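Local coordinates for putative fructosamine-3-kinase (Thermobifida fusca YX, PDB 3F7W), which probably acts as a kinase of the fructosamine kinase family, although its exact function has not been established, at residues Ser26-Leu31 and Ile128-Met133; Ser139-Phe144 and Gly216-Ala221; Val200-Asp205 and Gly230-Asp235. All blocks are in the same frame, centred on the assembly; numbering follows the deposited sequence. Where two conformers were deposited one is given.

Three contacts in one chain illustrate how chemistry follows position in a two-lobed kinase-like fold. Interaction 1 is partly exposed, with a histidine and an arginine laid on a proline and no hydrogen bond across; it joins a turn of the N-terminal sheet to a short hairpin from the helical part. Interaction 2 is fully buried, and there aromatic rings and a bridging water join the starts of two helices. Interaction 3 is partly buried, made by an indole against leucine and proline, again with no hydrogen bond across. None touches another, their centres lying 23 to 25 Å apart. Yet helix 141-159, which starts within interaction 2, also covers the hairpin of interaction 1, while helix 219-229 starts in interaction 2 and ends just before interaction 3.

Interaction 1 (Ser26-Leu31 and Ile128-Met133); sequences SHRWHL and IGPLPM
The imidazole of H27 carries P130 on one face. The proline CD stands 3.8 Å from the ring centroid, a CH-pi contact displaced toward the rim on the side of ND1 and CE1. Its direction is only 17° off the ring normal. At G129 the approach is more oblique, with NE2 of H27 3.9 Å from CA of G129. A second flat group, the guanidinium of R28, lies with one face against the same proline: CB of P130 sits over its centre, 3.7 Å from CZ of R28. R28 was modelled in two conformers, however, so this second contact is less certain. Behind H27 the indole of W29 gives one face to its own turn, where O of S26 rests over the ring centre and CB of H27 nearer the rim.

H27 holds CG beside its backbone N (chi1 -62°), which swings the imidazole across the proline ring at about a right angle. No hydrogen bond crosses the contact, which probably rests on dispersion, helped at H27 by the C-H groups of the proline CD. The positive phi of G129 belongs to its type II' turn, and a CB there would clash with CD of P130.

Both partners are tight hairpins closed by paired backbone hydrogen bonds. N of S26 reaches O of W29 at 2.9 Å. In the other hairpin N of I128 reaches O of L131 at 2.8 Å. P130 and L131 also pack on L269 of helix 251-270. The arrangement is two type II' beta-turns set apex against apex. One joins the first two strands of the five-stranded sheet and meets the helical lobe here, a position consistent with that of the nucleotide-binding loop in protein-kinase-like folds.

Interaction 2 (Ser139-Phe144 and Gly216-Ala221); sequences STWPEF and GGHREA
W141 and H218 form a T-shaped aromatic pair where two helices begin, W141 as the first residue of helix 141-159 and H218 as the N-cap of helix 219-229. The CD2 edge of the imidazole is directed at the face of the indole, offset toward its rim, with the planes at 78°. The centroid of the five-membered indole ring lies 5.2 Å from that of H218. The histidine also lays its CB over the same face, 3.6 Å from NE1 of W141, which adds a CH-pi contact to the ring pair. W141 is placed for this by its first torsion, which sets CG trans to the backbone N (-175°) and carries the indole from the helix start toward the other segment.

A water bridges the indole N-H and the backbone N-H of H218. It lies in the indole plane and accepts from NE1 of W141 and from N of H218, each at 2.9 Å, so two buried N-H groups are satisfied by one oxygen. The rotation of the imidazole is set by a bond within its own segment: ND1 of H218 accepts from N of E220 at 3.2 Å, nearly in the ring plane, a capping bond at the N-terminus of the helix. With ND1 used as an acceptor, a neutral H218 would probably carry its proton on NE2. Nearby, CZ of F144 comes within 3.8 Å of the carbonyl O of G216, a looser packing contact.

Around this pair the rings continue: Y145 stacks on W141, and F120 and H258 meet it at inclined angles. Helix 251-270 reaches both partners through H258 and adds L257 against W141, while L178 of helix 178-181 packs on W141.

Interaction 3 (Val200-Asp205 and Gly230-Asp235); sequences VLWQDD and GLPYLD
W202 lays the edge of its indole running from NE1 to CZ2 along P232, with CZ2 also against L231, and crosses both side chains at a slant. CG of L231 comes to CZ2 of W202 at the ring edge, 4.0 Å away, while CB of P232 lies 4.0 Å from that same CZ2. The carbonyl O of P232 is 3.4 Å from CZ2 of W202, a close approach of an aromatic carbon to an oxygen. W202 keeps CG beside its backbone N (chi1 -67°), which extends the indole across to the turn. In L231, chi1 of -173° sends CG toward the strand and chi2 of 76° turns CD1 to CB of V200, 4.1 Å away. On the strand itself, CG1 of V200 rests over one indole face. A serine in place of W202 would probably leave L231 and P232 without the surface they pack on and open a gap beside V200.

The strand 200-203 pairs with 206-209 in a short hairpin, and the type II turn at L231-L234 links helices 219-229 and 234-244. L226 of the former touches both V200 and L231; from helix 99-114, A101 packs on W202 and F105 on V200.

Interaction 1 (Ser26-Leu31 and Ile128-Met133)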
loop_
_atom_site.group_PDB
_atom_site.type_symbol
_atom_site.label_atom_id
_atom_site.label_comp_id
_atom_site.label_asym_id
_atom_site.label_seq_id
_atom_site.Cartn_x
_atom_site.Cartn_y
_atom_site.Cartn_z
ATOM N N SER A 26 13.760 -0.687 -7.517
ATOM C CA SER A 26 12.315 -0.692 -7.658
ATOM C C SER A 26 11.941 0.583 -8.391
ATOM O O SER A 26 12.357 1.675 -7.993
ATOM C CB SER A 26 11.629 -0.754 -6.304
ATOM O OG SER A 26 10.216 -0.653 -6.448
ATOM N N HIS A 27 11.166 0.440 -9.457
ATOM C CA HIS A 27 10.770 1.563 -10.287
ATOM C C HIS A 27 12.015 2.391 -10.614
ATOM O O HIS A 27 12.899 1.880 -11.279
ATOM C CB HIS A 27 9.665 2.348 -9.603
ATOM C CG HIS A 27 8.426 1.552 -9.384
ATOM N ND1 HIS A 27 7.636 1.101 -10.424
ATOM C CD2 HIS A 27 7.833 1.131 -8.243
ATOM C CE1 HIS A 27 6.612 0.430 -9.923
ATOM N NE2 HIS A 27 6.707 0.433 -8.605
ATOM N N ARG A 28 12.084 3.601 -10.048
ATOM C CA ARG A 28 13.076 4.617 -10.414
ATOM C C ARG A 28 14.202 4.762 -9.367
ATOM O O ARG A 28 15.059 5.637 -9.506
ATOM C CB ARG A 28 12.391 5.995 -10.585
ATOM C CG ARG A 28 10.878 6.009 -10.962
ATOM C CD ARG A 28 10.606 5.496 -12.376
ATOM N NE ARG A 28 9.615 6.336 -13.061
ATOM C CZ ARG A 28 8.565 5.907 -13.759
ATOM N NH1 ARG A 28 8.306 4.612 -13.915
ATOM N NH2 ARG A 28 7.761 6.805 -14.325
ATOM N N TRP A 29 14.199 3.926 -8.329
ATOM C CA TRP A 29 15.156 4.067 -7.220
ATOM C C TRP A 29 15.869 2.756 -6.911
ATOM O O TRP A 29 15.444 1.682 -7.345
ATOM C CB TRP A 29 14.476 4.624 -5.977
ATOM C CG TRP A 29 13.222 3.971 -5.667
ATOM C CD1 TRP A 29 13.032 2.903 -4.836
ATOM C CD2 TRP A 29 11.936 4.323 -6.192
ATOM N NE1 TRP A 29 11.687 2.579 -4.798
ATOM C CE2 TRP A 29 10.998 3.419 -5.641
ATOM C CE3 TRP A 29 11.489 5.323 -7.067
ATOM C CZ2 TRP A 29 9.622 3.486 -5.937
ATOM C CZ3 TRP A 29 10.119 5.388 -7.376
ATOM C CH2 TRP A 29 9.205 4.469 -6.812
ATOM N N HIS A 30 16.982 2.877 -6.202
ATOM C CA HIS A 30 17.842 1.770 -5.875
ATOM C C HIS A 30 17.674 1.385 -4.406
ATOM O O HIS A 30 17.337 2.238 -3.574
ATOM C CB HIS A 30 19.282 2.179 -6.158
ATOM C CG HIS A 30 19.509 2.571 -7.588
ATOM N ND1 HIS A 30 19.988 1.691 -8.536
ATOM C CD2 HIS A 30 19.281 3.735 -8.241
ATOM C CE1 HIS A 30 20.063 2.303 -9.706
ATOM N NE2 HIS A 30 19.630 3.541 -9.556
ATOM N N LEU A 31 17.923 0.109 -4.093
ATOM C CA LEU A 31 17.731 -0.431 -2.737
ATOM C C LEU A 31 19.041 -0.899 -2.135
ATOM O O LEU A 31 19.938 -1.416 -2.834
ATOM C CB LEU A 31 16.740 -1.600 -2.779
ATOM C CG LEU A 31 15.451 -1.352 -3.562
ATOM C CD1 LEU A 31 14.524 -2.596 -3.524
ATOM C CD2 LEU A 31 14.769 -0.134 -2.997
ATOM N N ILE A 128 1.093 5.903 -6.043
ATOM C CA ILE A 128 0.934 4.459 -6.067
ATOM C C ILE A 128 1.949 4.007 -7.124
ATOM O O ILE A 128 1.806 4.287 -8.314
ATOM C CB ILE A 128 -0.546 4.076 -6.313
ATOM C CG1 ILE A 128 -0.749 2.556 -6.147
ATOM C CG2 ILE A 128 -1.065 4.592 -7.708
ATOM C CD1 ILE A 128 -0.630 2.054 -4.648
ATOM N N GLY A 129 3.029 3.389 -6.652
ATOM C CA GLY A 129 4.275 3.292 -7.409
ATOM C C GLY A 129 4.708 4.676 -7.878
ATOM O O GLY A 129 4.714 5.609 -7.079
ATOM N N PRO A 130 5.030 4.820 -9.171
ATOM C CA PRO A 130 5.366 6.123 -9.742
ATOM C C PRO A 130 4.153 6.944 -10.189
ATOM O O PRO A 130 4.332 8.063 -10.687
ATOM C CB PRO A 130 6.212 5.743 -10.968
ATOM C CG PRO A 130 5.598 4.472 -11.462
ATOM C CD PRO A 130 5.085 3.740 -10.188
ATOM N N LEU A 131 2.931 6.420 -10.053
ATOM C CA LEU A 131 1.762 7.151 -10.533
ATOM C C LEU A 131 1.226 8.060 -9.449
ATOM O O LEU A 131 1.125 7.621 -8.282
ATOM C CB LEU A 131 0.615 6.214 -10.961
ATOM C CG LEU A 131 0.832 5.354 -12.195
ATOM C CD1 LEU A 131 -0.388 4.385 -12.382
ATOM C CD2 LEU A 131 1.063 6.241 -13.393
ATOM N N PRO A 132 0.820 9.280 -9.809
ATOM C CA PRO A 132 0.083 10.099 -8.841
ATOM C C PRO A 132 -1.165 9.375 -8.313
ATOM O O PRO A 132 -1.825 8.601 -9.050
ATOM C CB PRO A 132 -0.307 11.329 -9.649
ATOM C CG PRO A 132 0.769 11.430 -10.686
ATOM C CD PRO A 132 0.971 9.994 -11.094
HETATM N N MSE A 133 -1.442 9.618 -7.037
HETATM C CA MSE A 133 -2.609 9.075 -6.359
HETATM C C MSE A 133 -3.230 10.250 -5.572
HETATM O O MSE A 133 -2.591 10.811 -4.683
HETATM C CB MSE A 133 -2.262 7.899 -5.423
HETATM C CG MSE A 133 -3.520 7.322 -4.718
HETATM SE SE MSE A 133 -3.122 5.895 -3.494
HETATM C CE MSE A 133 -2.175 6.951 -2.158
#

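Interaction 2 (Ser139-Phe144 and Gly216-Ala221)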
loop_
_atom_site.group_PDB
_atom_site.type_symbol
_atom_site.label_atom_id
_atom_site.label_comp_id
_atom_site.label_asym_id
_atom_site.label_seq_id
_atom_site.Cartn_x
_atom_site.Cartn_y
_atom_site.Cartn_z
ATOM N N SER A 139 -15.133 13.245 2.555
ATOM C CA SER A 139 -15.860 12.828 3.736
ATOM C C SER A 139 -16.627 11.513 3.548
ATOM O O SER A 139 -17.026 10.899 4.524
ATOM C CB SER A 139 -16.828 13.949 4.147
ATOM O OG SER A 139 -17.705 14.252 3.071
ATOM N N THR A 140 -16.873 11.106 2.304
ATOM C CA THR A 140 -17.687 9.927 2.006
ATOM C C THR A 140 -16.937 8.990 1.052
ATOM O O THR A 140 -16.255 9.440 0.130
ATOM C CB THR A 140 -19.049 10.337 1.397
ATOM O OG1 THR A 140 -18.843 11.096 0.201
ATOM C CG2 THR A 140 -19.846 11.177 2.390
ATOM N N TRP A 141 -17.055 7.684 1.279
ATOM C CA TRP A 141 -16.255 6.732 0.521
ATOM C C TRP A 141 -16.626 6.577 -0.972
ATOM O O TRP A 141 -15.726 6.567 -1.821
ATOM C CB TRP A 141 -16.192 5.370 1.237
ATOM C CG TRP A 141 -15.286 4.418 0.528
ATOM C CD1 TRP A 141 -13.947 4.390 0.575
ATOM C CD2 TRP A 141 -15.686 3.395 -0.379
ATOM N NE1 TRP A 141 -13.456 3.402 -0.251
ATOM C CE2 TRP A 141 -14.510 2.768 -0.842
ATOM C CE3 TRP A 141 -16.921 2.942 -0.839
ATOM C CZ2 TRP A 141 -14.531 1.724 -1.745
ATOM C CZ3 TRP A 141 -16.943 1.901 -1.749
ATOM C CH2 TRP A 141 -15.742 1.294 -2.183
ATOM N N PRO A 142 -17.925 6.428 -1.306
ATOM C CA PRO A 142 -18.223 6.179 -2.724
ATOM C C PRO A 142 -17.677 7.251 -3.659
ATOM O O PRO A 142 -17.106 6.925 -4.698
ATOM C CB PRO A 142 -19.775 6.143 -2.767
ATOM C CG PRO A 142 -20.167 5.753 -1.381
ATOM C CD PRO A 142 -19.153 6.441 -0.492
ATOM N N GLU A 143 -17.824 8.516 -3.276
ATOM C CA GLU A 143 -17.285 9.616 -4.080
ATOM C C GLU A 143 -15.751 9.602 -4.149
ATOM O O GLU A 143 -15.155 9.807 -5.199
ATOM C CB GLU A 143 -17.759 10.951 -3.499
ATOM C CG GLU A 143 -19.252 11.240 -3.689
ATOM C CD GLU A 143 -20.205 10.369 -2.850
ATOM O OE1 GLU A 143 -19.827 9.811 -1.780
ATOM O OE2 GLU A 143 -21.374 10.261 -3.279
ATOM N N PHE A 144 -15.122 9.428 -3.003
ATOM C CA PHE A 144 -13.689 9.291 -2.943
ATOM C C PHE A 144 -13.186 8.154 -3.851
ATOM O O PHE A 144 -12.251 8.329 -4.637
ATOM C CB PHE A 144 -13.289 9.046 -1.483
ATOM C CG PHE A 144 -11.878 8.623 -1.303
ATOM C CD1 PHE A 144 -10.842 9.530 -1.454
ATOM C CD2 PHE A 144 -11.580 7.306 -0.965
ATOM C CE1 PHE A 144 -9.531 9.124 -1.292
ATOM C CE2 PHE A 144 -10.264 6.907 -0.787
ATOM C CZ PHE A 144 -9.250 7.818 -0.953
ATOM N N GLY A 216 -6.216 7.599 4.401
ATOM C CA GLY A 216 -7.540 7.286 4.927
ATOM C C GLY A 216 -8.340 6.606 3.843
ATOM O O GLY A 216 -8.571 7.183 2.781
ATOM N N GLY A 217 -8.744 5.369 4.107
ATOM C CA GLY A 217 -9.378 4.515 3.087
ATOM C C GLY A 217 -10.336 3.571 3.769
ATOM O O GLY A 217 -10.471 3.595 5.003
ATOM N N HIS A 218 -11.007 2.743 2.983
ATOM C CA HIS A 218 -11.831 1.709 3.544
ATOM C C HIS A 218 -10.927 0.571 3.965
ATOM O O HIS A 218 -10.123 0.089 3.178
ATOM C CB HIS A 218 -12.867 1.233 2.521
ATOM C CG HIS A 218 -14.054 0.587 3.140
ATOM N ND1 HIS A 218 -13.957 -0.510 3.977
ATOM C CD2 HIS A 218 -15.368 0.905 3.076
ATOM C CE1 HIS A 218 -15.172 -0.860 4.368
ATOM N NE2 HIS A 218 -16.046 -0.024 3.829
ATOM N N ARG A 219 -11.066 0.127 5.207
ATOM C CA ARG A 219 -10.206 -0.957 5.707
ATOM C C ARG A 219 -10.339 -2.246 4.884
ATOM O O ARG A 219 -9.396 -3.001 4.787
ATOM C CB ARG A 219 -10.464 -1.221 7.183
ATOM C CG ARG A 219 -11.863 -1.696 7.558
ATOM C CD ARG A 219 -12.220 -1.241 8.997
ATOM N NE ARG A 219 -13.457 -1.840 9.509
ATOM C CZ ARG A 219 -13.535 -2.898 10.324
ATOM N NH1 ARG A 219 -12.464 -3.546 10.735
ATOM N NH2 ARG A 219 -14.729 -3.340 10.718
ATOM N N GLU A 220 -11.515 -2.481 4.284
ATOM C CA GLU A 220 -11.709 -3.624 3.384
ATOM C C GLU A 220 -10.732 -3.628 2.207
ATOM O O GLU A 220 -10.410 -4.686 1.706
ATOM C CB GLU A 220 -13.163 -3.739 2.920
ATOM C CG GLU A 220 -14.130 -4.184 4.072
ATOM C CD GLU A 220 -15.609 -4.204 3.686
ATOM O OE1 GLU A 220 -15.951 -4.426 2.496
ATOM O OE2 GLU A 220 -16.433 -4.027 4.595
ATOM N N ALA A 221 -10.233 -2.449 1.796
ATOM C CA ALA A 221 -9.258 -2.343 0.716
ATOM C C ALA A 221 -8.033 -3.192 1.000
ATOM O O ALA A 221 -7.597 -3.970 0.155
ATOM C CB ALA A 221 -8.844 -0.860 0.466
HETATM O O HOH W 1 -10.646 2.739 0.076
#

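Interaction 3 (Val200-Asp205 and Gly230-Asp235)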
loop_
_atom_site.group_PDB
_atom_site.type_symbol
_atom_site.label_atom_id
_atom_site.label_comp_id
_atom_site.label_asym_id
_atom_site.label_seq_id
_atom_site.Cartn_x
_atom_site.Cartn_y
_atom_site.Cartn_z
ATOM N N VAL A 200 4.359 -7.740 2.572
ATOM C CA VAL A 200 4.262 -8.373 3.898
ATOM C C VAL A 200 5.520 -9.207 4.117
ATOM O O VAL A 200 5.789 -10.186 3.392
ATOM C CB VAL A 200 2.970 -9.223 4.023
ATOM C CG1 VAL A 200 2.847 -9.874 5.411
ATOM C CG2 VAL A 200 1.760 -8.332 3.700
ATOM N N LEU A 201 6.314 -8.780 5.085
ATOM C CA LEU A 201 7.536 -9.466 5.468
ATOM C C LEU A 201 7.296 -10.191 6.780
ATOM O O LEU A 201 7.123 -9.578 7.839
ATOM C CB LEU A 201 8.694 -8.486 5.626
ATOM C CG LEU A 201 9.020 -7.633 4.398
ATOM C CD1 LEU A 201 10.324 -6.897 4.632
ATOM C CD2 LEU A 201 9.096 -8.470 3.140
ATOM N N TRP A 202 7.264 -11.507 6.691
ATOM C CA TRP A 202 6.942 -12.329 7.842
ATOM C C TRP A 202 8.071 -12.330 8.885
ATOM O O TRP A 202 9.275 -12.272 8.551
ATOM C CB TRP A 202 6.575 -13.739 7.389
ATOM C CG TRP A 202 5.312 -13.774 6.623
ATOM C CD1 TRP A 202 5.157 -13.554 5.288
ATOM C CD2 TRP A 202 4.012 -14.035 7.142
ATOM N NE1 TRP A 202 3.832 -13.672 4.940
ATOM C CE2 TRP A 202 3.109 -13.966 6.063
ATOM C CE3 TRP A 202 3.525 -14.329 8.415
ATOM C CZ2 TRP A 202 1.743 -14.178 6.215
ATOM C CZ3 TRP A 202 2.156 -14.539 8.570
ATOM C CH2 TRP A 202 1.283 -14.467 7.469
ATOM N N GLN A 203 7.637 -12.363 10.139
ATOM C CA GLN A 203 8.487 -12.427 11.318
ATOM C C GLN A 203 8.002 -13.601 12.165
ATOM O O GLN A 203 6.993 -14.219 11.844
ATOM C CB GLN A 203 8.343 -11.123 12.100
ATOM C CG GLN A 203 8.795 -9.877 11.308
ATOM C CD GLN A 203 10.290 -9.825 11.136
ATOM O OE1 GLN A 203 10.966 -9.131 11.881
ATOM N NE2 GLN A 203 10.820 -10.564 10.160
ATOM N N ASP A 204 8.734 -13.926 13.227
ATOM C CA ASP A 204 8.310 -14.996 14.129
ATOM C C ASP A 204 7.034 -14.652 14.875
ATOM O O ASP A 204 6.264 -15.543 15.233
ATOM C CB ASP A 204 9.416 -15.286 15.154
ATOM C CG ASP A 204 10.673 -15.865 14.517
ATOM O OD1 ASP A 204 10.562 -16.664 13.554
ATOM O OD2 ASP A 204 11.771 -15.494 14.985
ATOM N N ASP A 205 6.810 -13.366 15.113
ATOM C CA ASP A 205 5.769 -12.908 16.031
ATOM C C ASP A 205 4.717 -12.032 15.350
ATOM O O ASP A 205 4.012 -11.295 16.006
ATOM C CB ASP A 205 6.415 -12.145 17.204
ATOM C CG ASP A 205 7.187 -10.911 16.754
ATOM O OD1 ASP A 205 7.468 -10.760 15.534
ATOM O OD2 ASP A 205 7.530 -10.083 17.634
ATOM N N GLY A 230 -3.248 -13.156 -2.993
ATOM C CA GLY A 230 -3.135 -14.246 -2.026
ATOM C C GLY A 230 -2.109 -13.908 -0.951
ATOM O O GLY A 230 -1.310 -12.986 -1.107
ATOM N N LEU A 231 -2.137 -14.684 0.132
ATOM C CA LEU A 231 -1.218 -14.501 1.253
ATOM C C LEU A 231 -1.116 -15.811 1.985
ATOM O O LEU A 231 -2.138 -16.475 2.159
ATOM C CB LEU A 231 -1.764 -13.472 2.233
ATOM C CG LEU A 231 -0.837 -13.043 3.380
ATOM C CD1 LEU A 231 0.255 -12.079 2.864
ATOM C CD2 LEU A 231 -1.636 -12.435 4.548
ATOM N N PRO A 232 0.089 -16.171 2.451
ATOM C CA PRO A 232 0.167 -17.340 3.326
ATOM C C PRO A 232 -0.753 -17.167 4.508
ATOM O O PRO A 232 -0.799 -16.076 5.089
ATOM C CB PRO A 232 1.636 -17.355 3.749
ATOM C CG PRO A 232 2.356 -16.660 2.577
ATOM C CD PRO A 232 1.409 -15.556 2.214
ATOM N N TYR A 233 -1.500 -18.223 4.856
ATOM C CA TYR A 233 -2.374 -18.206 6.034
ATOM C C TYR A 233 -3.396 -17.052 6.026
ATOM O O TYR A 233 -3.745 -16.528 7.079
ATOM C CB TYR A 233 -1.533 -18.196 7.339
ATOM C CG TYR A 233 -0.598 -19.374 7.416
ATOM C CD1 TYR A 233 -1.096 -20.682 7.565
ATOM C CD2 TYR A 233 0.777 -19.213 7.268
ATOM C CE1 TYR A 233 -0.247 -21.759 7.600
ATOM C CE2 TYR A 233 1.630 -20.288 7.289
ATOM C CZ TYR A 233 1.121 -21.564 7.445
ATOM O OH TYR A 233 1.978 -22.645 7.484
ATOM N N LEU A 234 -3.868 -16.679 4.835
ATOM C CA LEU A 234 -4.844 -15.598 4.694
ATOM C C LEU A 234 -6.025 -15.736 5.630
ATOM O O LEU A 234 -6.367 -14.781 6.308
ATOM C CB LEU A 234 -5.371 -15.502 3.268
ATOM C CG LEU A 234 -6.378 -14.379 3.017
ATOM C CD1 LEU A 234 -5.796 -12.973 3.330
ATOM C CD2 LEU A 234 -6.869 -14.451 1.577
ATOM N N ASP A 235 -6.651 -16.916 5.686
ATOM C CA ASP A 235 -7.831 -17.072 6.531
ATOM C C ASP A 235 -7.526 -16.891 8.019
ATOM O O ASP A 235 -8.346 -16.334 8.751
ATOM C CB ASP A 235 -8.494 -18.429 6.295
ATOM C CG ASP A 235 -9.203 -18.504 4.965
ATOM O OD1 ASP A 235 -9.608 -17.448 4.463
ATOM O OD2 ASP A 235 -9.364 -19.625 4.440
#